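Spectinomycin phosphotransferase (Legionella pneumophila, PDB 3I1A) transfers phosphate to the antibiotic spectinomycin, probably from a nucleoside triphosphate, and so acts as a resistance factor with a protein-kinase-like fold. Local coordinates at residues Arg151-Arg155 and Val189-Glu193. Sequence-based numbering, arbitrary orientation.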
ATOM      1  N   ARG A 151      18.755   0.505  -2.492  1.00 22.15           N
ATOM      2  CA  ARG A 151      19.870  -0.407  -2.610  1.00 22.19           C
ATOM      3  C   ARG A 151      21.106   0.239  -1.989  1.00 22.75           C
ATOM      4  O   ARG A 151      21.891  -0.427  -1.335  1.00 23.84           O
ATOM      5  CB  ARG A 151      20.136  -0.735  -4.080  1.00 24.36           C
ATOM      6  CG  ARG A 151      19.040  -1.593  -4.697  1.00 23.67           C
ATOM      7  CD  ARG A 151      19.433  -2.085  -6.077  1.00 23.19           C
ATOM      8  NE  ARG A 151      19.384  -1.042  -7.091  1.00 25.13           N
ATOM      9  CZ  ARG A 151      18.271  -0.590  -7.658  1.00 25.69           C
ATOM     10  NH1 ARG A 151      17.088  -1.082  -7.298  1.00 25.05           N
ATOM     11  NH2 ARG A 151      18.344   0.328  -8.622  1.00 22.79           N
ATOM     12  N   GLU A 152      21.268   1.535  -2.196  1.00 22.97           N
ATOM     13  CA  GLU A 152      22.418   2.248  -1.645  1.00 25.53           C
ATOM     14  C   GLU A 152      22.365   2.261  -0.127  1.00 25.18           C
ATOM     15  O   GLU A 152      23.380   2.022   0.530  1.00 25.48           O
ATOM     16  CB  GLU A 152      22.474   3.686  -2.182  1.00 28.54           C
ATOM     17  CG  GLU A 152      22.699   3.755  -3.690  1.00 33.90           C
ATOM     18  CD  GLU A 152      22.741   5.175  -4.232  1.00 37.23           C
ATOM     19  OE1 GLU A 152      21.982   6.039  -3.741  1.00 41.75           O
ATOM     20  OE2 GLU A 152      23.523   5.426  -5.167  1.00 39.39           O
ATOM     21  N   ILE A 153      21.186   2.521   0.429  1.00 23.27           N
ATOM     22  CA  ILE A 153      21.043   2.547   1.885  1.00 21.45           C
ATOM     23  C   ILE A 153      21.405   1.201   2.495  1.00 21.33           C
ATOM     24  O   ILE A 153      22.098   1.143   3.514  1.00 23.00           O
ATOM     25  CB  ILE A 153      19.610   2.921   2.297  1.00 21.72           C
ATOM     26  CG1 ILE A 153      19.376   4.405   2.027  1.00 22.40           C
ATOM     27  CG2 ILE A 153      19.390   2.638   3.785  1.00 21.36           C
ATOM     28  CD1 ILE A 153      17.909   4.799   2.044  1.00 22.31           C
ATOM     29  N   VAL A 154      20.962   0.104   1.894  1.00 18.66           N
ATOM     30  CA  VAL A 154      21.300  -1.180   2.481  1.00 20.00           C
ATOM     31  C   VAL A 154      22.814  -1.407   2.386  1.00 21.26           C
ATOM     32  O   VAL A 154      23.407  -2.012   3.271  1.00 20.26           O
ATOM     33  CB  VAL A 154      20.545  -2.370   1.811  1.00 18.74           C
ATOM     34  CG1 VAL A 154      20.992  -3.664   2.415  1.00 19.93           C
ATOM     35  CG2 VAL A 154      19.021  -2.212   2.020  1.00 19.57           C
ATOM     36  N   ARG A 155      23.448  -0.919   1.321  1.00 20.45           N
ATOM     37  CA  ARG A 155      24.897  -1.120   1.238  1.00 22.27           C
ATOM     38  C   ARG A 155      25.588  -0.303   2.317  1.00 20.78           C
ATOM     39  O   ARG A 155      26.640  -0.712   2.812  1.00 24.16           O
ATOM     40  CB  ARG A 155      25.456  -0.728  -0.144  1.00 18.88           C
ATOM     41  CG  ARG A 155      24.958  -1.627  -1.250  1.00 24.50           C
ATOM     42  CD  ARG A 155      25.741  -1.458  -2.537  1.00 23.44           C
ATOM     43  NE  ARG A 155      25.011  -2.021  -3.663  1.00 25.04           N
ATOM     44  CZ  ARG A 155      24.269  -1.289  -4.496  1.00 26.87           C
ATOM     45  NH1 ARG A 155      24.179   0.023  -4.325  1.00 26.53           N
ATOM     46  NH2 ARG A 155      23.609  -1.865  -5.492  1.00 27.07           N
ATOM     47  N   VAL A 189      20.016  -7.493  -2.575  1.00 17.37           N
ATOM     48  CA  VAL A 189      20.503  -6.218  -3.111  1.00 17.19           C
ATOM     49  C   VAL A 189      21.144  -6.355  -4.496  1.00 16.95           C
ATOM     50  O   VAL A 189      20.845  -5.594  -5.420  1.00 18.80           O
ATOM     51  CB  VAL A 189      21.584  -5.587  -2.180  1.00 16.71           C
ATOM     52  CG1 VAL A 189      22.178  -4.331  -2.833  1.00 16.72           C
ATOM     53  CG2 VAL A 189      20.956  -5.228  -0.817  1.00 15.08           C
ATOM     54  N   ASP A 190      22.039  -7.325  -4.615  1.00 18.49           N
ATOM     55  CA  ASP A 190      22.766  -7.538  -5.858  1.00 19.88           C
ATOM     56  C   ASP A 190      21.865  -8.038  -6.973  1.00 20.63           C
ATOM     57  O   ASP A 190      22.129  -7.768  -8.167  1.00 21.12           O
ATOM     58  CB  ASP A 190      23.916  -8.520  -5.631  1.00 20.30           C
ATOM     59  CG  ASP A 190      24.955  -7.991  -4.628  1.00 16.29           C
ATOM     60  OD1 ASP A 190      24.971  -6.779  -4.342  1.00 18.32           O
ATOM     61  OD2 ASP A 190      25.773  -8.808  -4.156  1.00 21.05           O
ATOM     62  N   THR A 191      20.805  -8.764  -6.609  1.00 20.21           N
ATOM     63  CA  THR A 191      19.892  -9.261  -7.641  1.00 21.74           C
ATOM     64  C   THR A 191      19.007  -8.131  -8.114  1.00 21.66           C
ATOM     65  O   THR A 191      18.757  -7.996  -9.317  1.00 21.05           O
ATOM     66  CB  THR A 191      19.018 -10.417  -7.144  1.00 22.02           C
ATOM     67  OG1 THR A 191      19.845 -11.556  -6.899  1.00 24.43           O
ATOM     68  CG2 THR A 191      17.969 -10.778  -8.203  1.00 21.69           C
ATOM     69  N   SER A 192      18.535  -7.310  -7.177  1.00 19.90           N
ATOM     70  CA  SER A 192      17.719  -6.162  -7.545  1.00 20.07           C
ATOM     71  C   SER A 192      18.550  -5.256  -8.469  1.00 22.30           C
ATOM     72  O   SER A 192      18.057  -4.780  -9.490  1.00 21.29           O
ATOM     73  CB  SER A 192      17.289  -5.395  -6.288  1.00 22.28           C
ATOM     74  OG  SER A 192      16.669  -4.179  -6.639  1.00 23.24           O
ATOM     75  N   GLU A 193      19.816  -5.028  -8.109  0.50 22.03           N
ATOM     76  CA  GLU A 193      20.711  -4.177  -8.903  0.50 22.65           C
ATOM     77  C   GLU A 193      20.942  -4.761 -10.307  0.50 22.97           C
ATOM     78  O   GLU A 193      20.819  -4.047 -11.298  0.50 24.90           O
ATOM     79  CB  GLU A 193      22.044  -3.993  -8.155  0.50 22.26           C
ATOM     80  CG  GLU A 193      23.053  -2.987  -8.751  0.50 20.56           C
ATOM     81  CD  GLU A 193      22.599  -1.525  -8.725  0.50 19.82           C
ATOM     82  OE1 GLU A 193      22.081  -1.042  -7.693  0.50 16.24           O
ATOM     83  OE2 GLU A 193      22.785  -0.836  -9.752  0.50 20.77           O
TER
HETATM   84  O   HOH W   1      20.822   1.205 -10.157  1.00 35.70           O
HETATM   85  O   HOH W   2      25.705  -5.125  -2.448  1.00 24.91           O
HETATM   86  O   HOH W   3      25.063  -4.399  -5.750  1.00 25.65           O
HETATM   87  O   HOH W   4      22.805   1.138  -6.352  1.00 38.88           O
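Arg151 and Arg155, one helical turn apart, both bond to a single oxygen of Glu193. Glu193 is modelled in two conformers, and the bridge is described for one of them. This salt-bridge network joins two nearly antiparallel helices, 149-157 and 182-198, of the helical part of the kinase-like phosphotransferase fold. It lies away from the nucleotide and magnesium sites. The axes of segments 151-155 and 189-193 approach to 10.5 Å at an angle of 153°. Arg151 NE donates to Glu193 OE1 at 2.8 Å. Arg155 NH2 reaches the same OE1, also at 2.8 Å, from the other face of the carboxylate. Both donors stand above or below that plane, while OE1 sits near the plane of each guanidinium. The guanidinium of Arg151 is turned 69° from the carboxylate. Glu193 bends at chi2 (66°), which brings its carboxylate between the two arginines. A bend at chi3 turns the NE edge of the Arg151 guanidinium to OE1, and its NH1 lies 3.2 Å from Ser192 OG. Glu283 of helix 274-297 takes a salt bridge from Arg151 NH1 and a hydrogen bond with Ser192 OG, so it ties a third helix to the pair. Arg155 instead runs extended from CG to NE and crosses Val189 at a slant, with NE 3.7 Å from Val189 CG1. The other methyl of Val189 packs on Val154, CG2 to CG1 at 3.6 Å. Waters extend the network. One links Arg155 NH2 to Asp190 OD1, and another joins Arg151 NH2 to Glu193 OE2. A third accepts from Arg155 NH1 and donates to Glu193 OE1, at 2.7 Å from each atom.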